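Local coordinates for protein Maltose/maltodextrin transport permease homologue (Bdellovibrio bacteriovorus HD100, PDB 6FFL) that probably captures maltose and maltodextrins for ABC import, this piece being the solute-binding domain fused to a transport permease and here holding maltotriose, at residues A98-D102 with G103-M107. Residues are numbered along the deposited sequence; the frame is centred on the assembly and turned at random.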
loop_
_atom_site.group_PDB
_atom_site.type_symbol
_atom_site.label_atom_id
_atom_site.label_comp_id
_atom_site.label_asym_id
_atom_site.label_seq_id
_atom_site.Cartn_x
_atom_site.Cartn_y
_atom_site.Cartn_z
ATOM N N ALA A 98 -5.071 11.898 -6.857
ATOM C CA ALA A 98 -6.317 12.568 -6.471
ATOM C C ALA A 98 -7.493 11.810 -7.062
ATOM O O ALA A 98 -8.209 12.325 -7.924
ATOM C CB ALA A 98 -6.307 14.024 -6.936
ATOM N N PRO A 99 -7.725 10.573 -6.606
ATOM C CA PRO A 99 -8.806 9.766 -7.184
ATOM C C PRO A 99 -10.154 10.410 -6.916
ATOM O O PRO A 99 -10.407 10.909 -5.820
ATOM C CB PRO A 99 -8.680 8.418 -6.461
ATOM C CG PRO A 99 -7.983 8.736 -5.174
ATOM C CD PRO A 99 -7.032 9.875 -5.509
ATOM N N VAL A 100 -11.018 10.385 -7.930
ATOM C CA VAL A 100 -12.343 10.991 -7.858
ATOM C C VAL A 100 -13.333 9.964 -7.328
ATOM O O VAL A 100 -13.279 8.778 -7.677
ATOM C CB VAL A 100 -12.776 11.520 -9.242
ATOM C CG1 VAL A 100 -14.234 11.992 -9.234
ATOM C CG2 VAL A 100 -11.858 12.649 -9.682
ATOM N N TYR A 101 -14.243 10.418 -6.475
ATOM C CA TYR A 101 -15.314 9.573 -5.981
ATOM C C TYR A 101 -16.566 10.425 -5.887
ATOM O O TYR A 101 -16.521 11.519 -5.318
ATOM C CB TYR A 101 -14.981 8.960 -4.613
ATOM C CG TYR A 101 -16.168 8.202 -4.054
ATOM C CD1 TYR A 101 -16.574 7.006 -4.631
ATOM C CD2 TYR A 101 -16.906 8.702 -2.994
ATOM C CE1 TYR A 101 -17.670 6.316 -4.161
ATOM C CE2 TYR A 101 -18.016 8.019 -2.512
ATOM C CZ TYR A 101 -18.386 6.822 -3.102
ATOM O OH TYR A 101 -19.477 6.125 -2.645
ATOM N N ASP A 102 -17.667 9.941 -6.462
ATOM C CA ASP A 102 -18.923 10.688 -6.446
ATOM C C ASP A 102 -18.728 12.076 -7.046
ATOM O O ASP A 102 -19.305 13.059 -6.580
ATOM C CB ASP A 102 -19.479 10.770 -5.017
ATOM C CG ASP A 102 -20.958 11.125 -4.967
ATOM O OD1 ASP A 102 -21.662 10.967 -5.987
ATOM O OD2 ASP A 102 -21.406 11.579 -3.891
ATOM N N GLY A 103 -17.860 12.167 -8.052
ATOM C CA GLY A 103 -17.614 13.408 -8.752
ATOM C C GLY A 103 -16.777 14.431 -8.021
ATOM O O GLY A 103 -16.633 15.548 -8.525
ATOM N N LYS A 104 -16.208 14.096 -6.864
ATOM C CA LYS A 104 -15.461 15.062 -6.070
ATOM C C LYS A 104 -14.104 14.500 -5.670
ATOM O O LYS A 104 -13.871 13.285 -5.694
ATOM C CB LYS A 104 -16.226 15.469 -4.801
ATOM C CG LYS A 104 -17.538 16.206 -5.081
ATOM C CD LYS A 104 -18.426 16.283 -3.845
ATOM C CE LYS A 104 -19.904 16.318 -4.223
ATOM N NZ LYS A 104 -20.769 16.754 -3.088
ATOM N N HIS A 105 -13.219 15.411 -5.261
ATOM C CA HIS A 105 -11.883 15.071 -4.770
ATOM C C HIS A 105 -11.885 15.108 -3.247
ATOM O O HIS A 105 -12.006 16.181 -2.657
ATOM C CB HIS A 105 -10.833 16.050 -5.288
ATOM C CG HIS A 105 -10.539 15.936 -6.751
ATOM N ND1 HIS A 105 -10.982 16.861 -7.671
ATOM C CD2 HIS A 105 -9.812 15.030 -7.450
ATOM C CE1 HIS A 105 -10.556 16.522 -8.875
ATOM N NE2 HIS A 105 -9.844 15.416 -8.769
ATOM N N TYR A 106 -11.691 13.954 -2.605
ATOM C CA TYR A 106 -11.641 13.934 -1.150
ATOM C C TYR A 106 -10.229 13.778 -0.598
ATOM O O TYR A 106 -10.047 13.858 0.622
ATOM C CB TYR A 106 -12.542 12.808 -0.600
ATOM C CG TYR A 106 -14.027 13.089 -0.793
ATOM C CD1 TYR A 106 -14.711 13.935 0.069
ATOM C CD2 TYR A 106 -14.734 12.499 -1.833
ATOM C CE1 TYR A 106 -16.077 14.189 -0.101
ATOM C CE2 TYR A 106 -16.087 12.752 -2.017
ATOM C CZ TYR A 106 -16.747 13.589 -1.151
ATOM O OH TYR A 106 -18.086 13.828 -1.342
ATOM N N MET A 107 -9.227 13.568 -1.455
ATOM C CA MET A 107 -7.882 13.261 -1.000
ATOM C C MET A 107 -6.874 13.846 -1.980
ATOM O O MET A 107 -7.111 13.832 -3.190
ATOM C CB MET A 107 -7.681 11.740 -0.887
ATOM C CG MET A 107 -6.246 11.328 -0.699
ATOM S SD MET A 107 -6.001 9.545 -0.590
ATOM C CE MET A 107 -6.763 9.175 0.999
HETATM O O HOH W 1 -7.779 13.994 -10.323
HETATM O O HOH W 2 -9.368 13.158 -4.508
HETATM O O HOH W 3 -12.380 11.610 -4.032
HETATM O O HOH W 4 -20.188 11.535 -1.430
#
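The imidazole of His-105 meets Ala-98 edge-on: its CD2 lies 3.2 Å from Ala-98 O, near the ring plane, while Val-100 CG2 comes in obliquely, 3.5 Å from NE2. A stack with Phe-90 and a hydrogen bond between ND1 and Asp-82 OD2 fix this ring, whose NE2 shares a water with Ala-98 O. The Tyr-101 ring carries Asp-102 CB over one face, offset toward the rim, and has Tyr-106 CE2 at its edge, 4.2 Å from its CD2. The same CE2 turns the edge of its own ring to Tyr-101 O at 3.6 Å, and Tyr-106 OH reaches Asp-102 OD2 through a water. Val-100 swings CG1 anti to its own N (chi1 172°), which lays it against Gly-103 CA.

The backbone makes a beta hairpin with a two-residue loop, a type I' turn from Tyr-101 to Lys-104. Strand 104-109 also pairs antiparallel with strand 266-274, joining the hairpin to the domain's mixed sheet; Tyr-101, Tyr-106 and Met-107 pack on helix 69-74. Two hydrogen bonds of 3.0 Å join Tyr-101 N to Lys-104 O and Lys-104 N to Tyr-101 O. Beyond them two waters sit at Pro-99 O: one also takes in Lys-104 O and accepts from Tyr-106 N, the other accepts from Met-107 N. Direct pairing thus closes the turn, whereas water carries the polar links at the hairpin's base.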